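Local coordinates for protein Two-component system sensor histidine kinase (Bacteroides thetaiotaomicron, PDB 3OTT) that probably senses saccharides outside the cell through an extracellular beta-propeller region and passes the signal on as a histidine kinase, at residues H230-K235 / G248-L253; N279-I284 / L294-G299. All coordinates share one frame; numbering follows the deposited sequence.

Contact 1. Residues H230-K235 / G248-L253; sequences HNNSIK and GTDNGL
Lys235 runs from Gly248 O to Asp250, crossing the aspartate at about a right angle, and its side chain can be followed along the contact. Lys235 CB sits 3.7 Å from Gly248 O, the carbonyl that also takes Lys235 N in a backbone bond of 2.7 Å. CG stays near that oxygen, Lys235 CE comes within 3.4 Å of Asp250 OD2, and a bend at chi4 (-46°) places NZ to donate to Ser233 OG and to form a long salt bridge, 3.7 Å, with Asp250 OD2. Ser233 OG in turn donates to Asp250 OD2 over 2.7 Å, on the syn side of the carboxylate. Thr249 shapes the adjoining turn. Thr249 OG1 accepts from Asn251 N at 2.6 Å, an ST turn, and donates to Gly252 O, which Thr249 N reaches from the opposite face. Thr249 CG2 packs on Ile234 CD1 (3.9 Å), and Asn232 crosses the threonine at about a right angle, its OD1 against CB. An alanine in place of Thr249 would probably cost Asn251 N and Gly252 O their bonds to the hydroxyl, slacken the turn and open a gap beside Ile234 CD1. This hairpin forms the first two strands of a propeller blade. Lysine, serine and aspartate thus make a chain of bonds across its end, in which the ammonium group would partly offset the carboxylate charge.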
# COMPACT_ATOMS: atom_id res chain seq x y z
N HIS B 230 5.45 12.32 41.08
CA HIS B 230 4.52 12.83 42.10
C HIS B 230 4.18 14.32 41.93
O HIS B 230 5.07 15.11 41.52
CB HIS B 230 5.20 12.68 43.44
CG HIS B 230 4.36 13.08 44.60
ND1 HIS B 230 4.84 13.89 45.60
CD2 HIS B 230 3.07 12.80 44.91
CE1 HIS B 230 3.89 14.08 46.50
NE2 HIS B 230 2.81 13.43 46.10
N ASN B 231 2.94 14.70 42.23
CA ASN B 231 2.46 16.11 42.02
C ASN B 231 2.63 16.64 40.56
O ASN B 231 2.57 17.86 40.31
CB ASN B 231 3.11 17.12 42.99
CG ASN B 231 2.69 16.91 44.47
OD1 ASN B 231 1.59 16.39 44.77
ND2 ASN B 231 3.57 17.31 45.39
N ASN B 232 2.85 15.74 39.61
CA ASN B 232 2.84 16.14 38.19
C ASN B 232 1.78 15.28 37.51
O ASN B 232 1.46 14.22 38.00
CB ASN B 232 4.23 15.96 37.58
CG ASN B 232 4.52 16.94 36.39
OD1 ASN B 232 3.63 17.68 35.89
ND2 ASN B 232 5.79 16.92 35.93
N SER B 233 1.14 15.76 36.47
CA SER B 233 0.24 14.88 35.73
C SER B 233 0.62 14.93 34.27
O SER B 233 1.10 15.94 33.77
CB SER B 233 -1.21 15.31 35.89
OG SER B 233 -1.28 16.69 35.65
N ILE B 234 0.44 13.80 33.60
CA ILE B 234 0.66 13.74 32.21
C ILE B 234 -0.61 14.17 31.51
O ILE B 234 -1.66 13.55 31.70
CB ILE B 234 1.00 12.35 31.78
CG1 ILE B 234 2.24 11.85 32.52
CG2 ILE B 234 1.25 12.30 30.24
CD1 ILE B 234 3.45 12.28 31.94
N LYS B 235 -0.52 15.22 30.70
CA LYS B 235 -1.68 15.79 29.99
C LYS B 235 -1.74 15.41 28.51
O LYS B 235 -2.80 15.45 27.89
CB LYS B 235 -1.66 17.31 30.09
CG LYS B 235 -1.46 17.81 31.49
CD LYS B 235 -1.93 19.25 31.68
CE LYS B 235 -2.34 19.54 33.15
NZ LYS B 235 -3.24 18.48 33.82
N GLY B 248 3.70 15.54 27.76
CA GLY B 248 3.43 16.93 28.17
C GLY B 248 2.80 16.96 29.54
O GLY B 248 1.83 16.25 29.81
N THR B 249 3.37 17.76 30.44
CA THR B 249 2.92 17.76 31.81
C THR B 249 2.47 19.16 32.17
O THR B 249 2.48 20.04 31.35
CB THR B 249 4.04 17.23 32.78
OG1 THR B 249 5.05 18.23 32.96
CG2 THR B 249 4.72 15.94 32.23
N ASP B 250 2.15 19.37 33.43
CA ASP B 250 2.10 20.70 33.93
C ASP B 250 3.42 21.22 34.43
O ASP B 250 3.46 22.31 34.98
CB ASP B 250 1.03 20.91 35.01
CG ASP B 250 0.88 19.76 35.87
OD1 ASP B 250 1.79 19.48 36.67
OD2 ASP B 250 -0.19 19.13 35.74
N ASN B 251 4.51 20.49 34.22
CA ASN B 251 5.83 21.08 34.57
C ASN B 251 6.80 20.77 33.47
O ASN B 251 7.92 20.24 33.70
CB ASN B 251 6.31 20.65 35.97
CG ASN B 251 7.65 21.36 36.41
OD1 ASN B 251 7.84 22.57 36.22
ND2 ASN B 251 8.57 20.57 37.03
N GLY B 252 6.33 21.03 32.24
CA GLY B 252 7.16 20.97 31.05
C GLY B 252 7.06 19.65 30.33
O GLY B 252 6.17 18.85 30.56
N LEU B 253 8.03 19.44 29.46
CA LEU B 253 8.12 18.33 28.53
C LEU B 253 9.17 17.30 28.93
O LEU B 253 10.28 17.65 29.29
CB LEU B 253 8.49 18.90 27.12
CG LEU B 253 8.68 17.91 25.95
CD1 LEU B 253 7.42 17.13 25.57
CD2 LEU B 253 9.21 18.68 24.79

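Contact 2. Residues N279-I284 / L294-G299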
# COMPACT_ATOMS: atom_id res chain seq x y z
N ASN B 279 5.03 26.06 30.63
CA ASN B 279 5.34 24.74 31.24
C ASN B 279 4.12 23.83 31.22
O ASN B 279 4.25 22.61 31.45
CB ASN B 279 5.85 24.90 32.70
CG ASN B 279 7.33 25.28 32.79
OD1 ASN B 279 8.10 25.13 31.83
ND2 ASN B 279 7.75 25.81 33.94
N ILE B 280 2.93 24.41 31.01
CA ILE B 280 1.78 23.57 31.00
C ILE B 280 1.45 23.15 29.59
O ILE B 280 0.95 23.97 28.81
CB ILE B 280 0.55 24.18 31.67
CG1 ILE B 280 0.79 24.38 33.18
CG2 ILE B 280 -0.66 23.22 31.46
CD1 ILE B 280 0.04 25.59 33.82
N ILE B 281 1.66 21.86 29.28
CA ILE B 281 1.50 21.39 27.90
C ILE B 281 0.22 20.57 27.66
O ILE B 281 0.18 19.36 27.94
CB ILE B 281 2.74 20.58 27.44
CG1 ILE B 281 4.00 21.47 27.47
CG2 ILE B 281 2.59 20.07 26.00
CD1 ILE B 281 5.30 20.69 27.58
N TRP B 282 -0.81 21.23 27.12
CA TRP B 282 -2.15 20.64 26.85
C TRP B 282 -2.19 19.64 25.73
O TRP B 282 -2.98 18.73 25.80
CB TRP B 282 -3.23 21.69 26.56
CG TRP B 282 -3.46 22.64 27.72
CD1 TRP B 282 -3.08 23.97 27.79
CD2 TRP B 282 -4.00 22.31 29.00
NE1 TRP B 282 -3.42 24.47 29.00
CE2 TRP B 282 -3.98 23.48 29.77
CE3 TRP B 282 -4.53 21.13 29.56
CZ2 TRP B 282 -4.48 23.54 31.07
CZ3 TRP B 282 -5.03 21.18 30.90
CH2 TRP B 282 -4.99 22.39 31.62
N ASN B 283 -1.36 19.81 24.69
CA ASN B 283 -1.39 18.95 23.50
C ASN B 283 -0.06 18.98 22.77
O ASN B 283 0.61 20.02 22.71
CB ASN B 283 -2.56 19.34 22.53
CG ASN B 283 -2.88 18.24 21.51
OD1 ASN B 283 -2.44 18.30 20.32
ND2 ASN B 283 -3.61 17.20 21.96
N ILE B 284 0.32 17.83 22.21
CA ILE B 284 1.52 17.71 21.43
C ILE B 284 1.08 17.06 20.16
O ILE B 284 0.39 16.01 20.16
CB ILE B 284 2.62 16.79 22.13
CG1 ILE B 284 2.97 17.27 23.55
CG2 ILE B 284 3.90 16.68 21.29
CD1 ILE B 284 3.96 16.28 24.31
N LEU B 294 3.69 22.14 20.18
CA LEU B 294 3.29 22.07 21.61
C LEU B 294 2.36 23.21 21.91
O LEU B 294 2.71 24.39 21.74
CB LEU B 294 4.50 22.17 22.57
CG LEU B 294 5.70 21.33 22.13
CD1 LEU B 294 7.00 21.87 22.76
CD2 LEU B 294 5.43 19.89 22.61
N GLY B 295 1.17 22.84 22.38
CA GLY B 295 0.14 23.80 22.76
C GLY B 295 0.06 23.88 24.27
O GLY B 295 -0.18 22.84 24.98
N THR B 296 0.19 25.12 24.74
CA THR B 296 0.44 25.36 26.10
C THR B 296 -0.56 26.38 26.63
O THR B 296 -1.45 26.85 25.91
CB THR B 296 1.85 25.89 26.33
OG1 THR B 296 1.86 27.27 25.97
CG2 THR B 296 2.90 25.17 25.45
N ASP B 297 -0.42 26.65 27.92
CA ASP B 297 -1.23 27.58 28.60
C ASP B 297 -0.86 29.02 28.19
O ASP B 297 -1.57 29.93 28.54
CB ASP B 297 -1.02 27.42 30.12
CG ASP B 297 -2.31 27.55 30.88
OD1 ASP B 297 -3.30 26.96 30.44
OD2 ASP B 297 -2.32 28.24 31.92
N TYR B 298 0.21 29.20 27.41
CA TYR B 298 0.50 30.50 26.85
C TYR B 298 1.23 30.40 25.50
O TYR B 298 2.47 30.44 25.44
CB TYR B 298 1.19 31.40 27.88
CG TYR B 298 1.47 32.83 27.40
CD1 TYR B 298 0.44 33.74 27.19
CD2 TYR B 298 2.78 33.25 27.14
CE1 TYR B 298 0.71 35.03 26.72
CE2 TYR B 298 3.05 34.53 26.71
CZ TYR B 298 2.02 35.40 26.50
OH TYR B 298 2.32 36.65 26.06
N GLY B 299 0.48 30.30 24.40
CA GLY B 299 1.08 30.21 23.07
C GLY B 299 1.49 28.78 22.65
O GLY B 299 1.19 27.79 23.34
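Gly295 O is gripped by two successive backbone amides. Asn283 N donates to Gly295 O over 3.3 Å, in the carbonyl plane and on a lone pair, while Trp282 N makes a weak, bent bond at 2.8 Å. Trp282 and Asn283 together face the one glycine, a classic beta bulge that shifts the register by one residue. Past the bulge the antiparallel pairing is regular: Gly295 N donates to Asn283 O over 2.9 Å, almost perfectly straight at 179°. In Trp282, CG stands anti to the carbonyl carbon (chi1 -61°), and the indole turns its CD1-NE1 edge to Thr296 and Asp297. Trp282 NE1 donates to Asp297 OD1 at 2.9 Å; the oxygen lies in the ring plane, but the N-H meets the carboxylate on its anti side, with the two planes 53° apart. Ile280 CG2 sits over one face of the indole, toward its rim. Ile280 O accepts Asp297 N at 3.1 Å, tying the aspartate down by its backbone as well. Beyond it Thr296 OG1 accepts from Tyr298 N, an ST turn, and donates to Gly299 O from above the carbonyl plane. On the face that also carries Ile281 and Thr296, Ile284 and Leu294 lie side by side, pointing the same way, with Ile284 CG1 3.7 Å from Leu294 CD2. This hairpin makes the first two strands of a four-stranded blade: strand 300-303 follows strand 292-296, and the N-terminal strand 13-15 supplies the fourth, closing the propeller ring in the manner called velcro. Trp282 also touches Val23 and, on the preceding blade, Lys235, while Ile281 and Ile284 pack on Leu253 of that same blade.

In the fold
Contacts 1 and 2 are the same hairpin end in successive propeller blades, their centres about 11 Å apart. Each is partly buried, with buried aliphatic residues (Ile234; Ile281, Ile284, Leu294) and a partly exposed aspartate. The blades meet directly: Thr249 O and Ile281 N, 2.9 Å apart, probably hydrogen-bond, as do Gly252 N and Asn279 O. In both, a Gly-Thr-Asp sequence with a glycine two places after the aspartate carries the chain from the second strand into an ST turn at the threonine. The aspartates differ in partners: Asp250 meets a serine hydroxyl and a lysine, Asp297 an indole N-H. Contact 2 has a bulge and more regular strand pairing, whereas contact 1 leans on side-chain bonds.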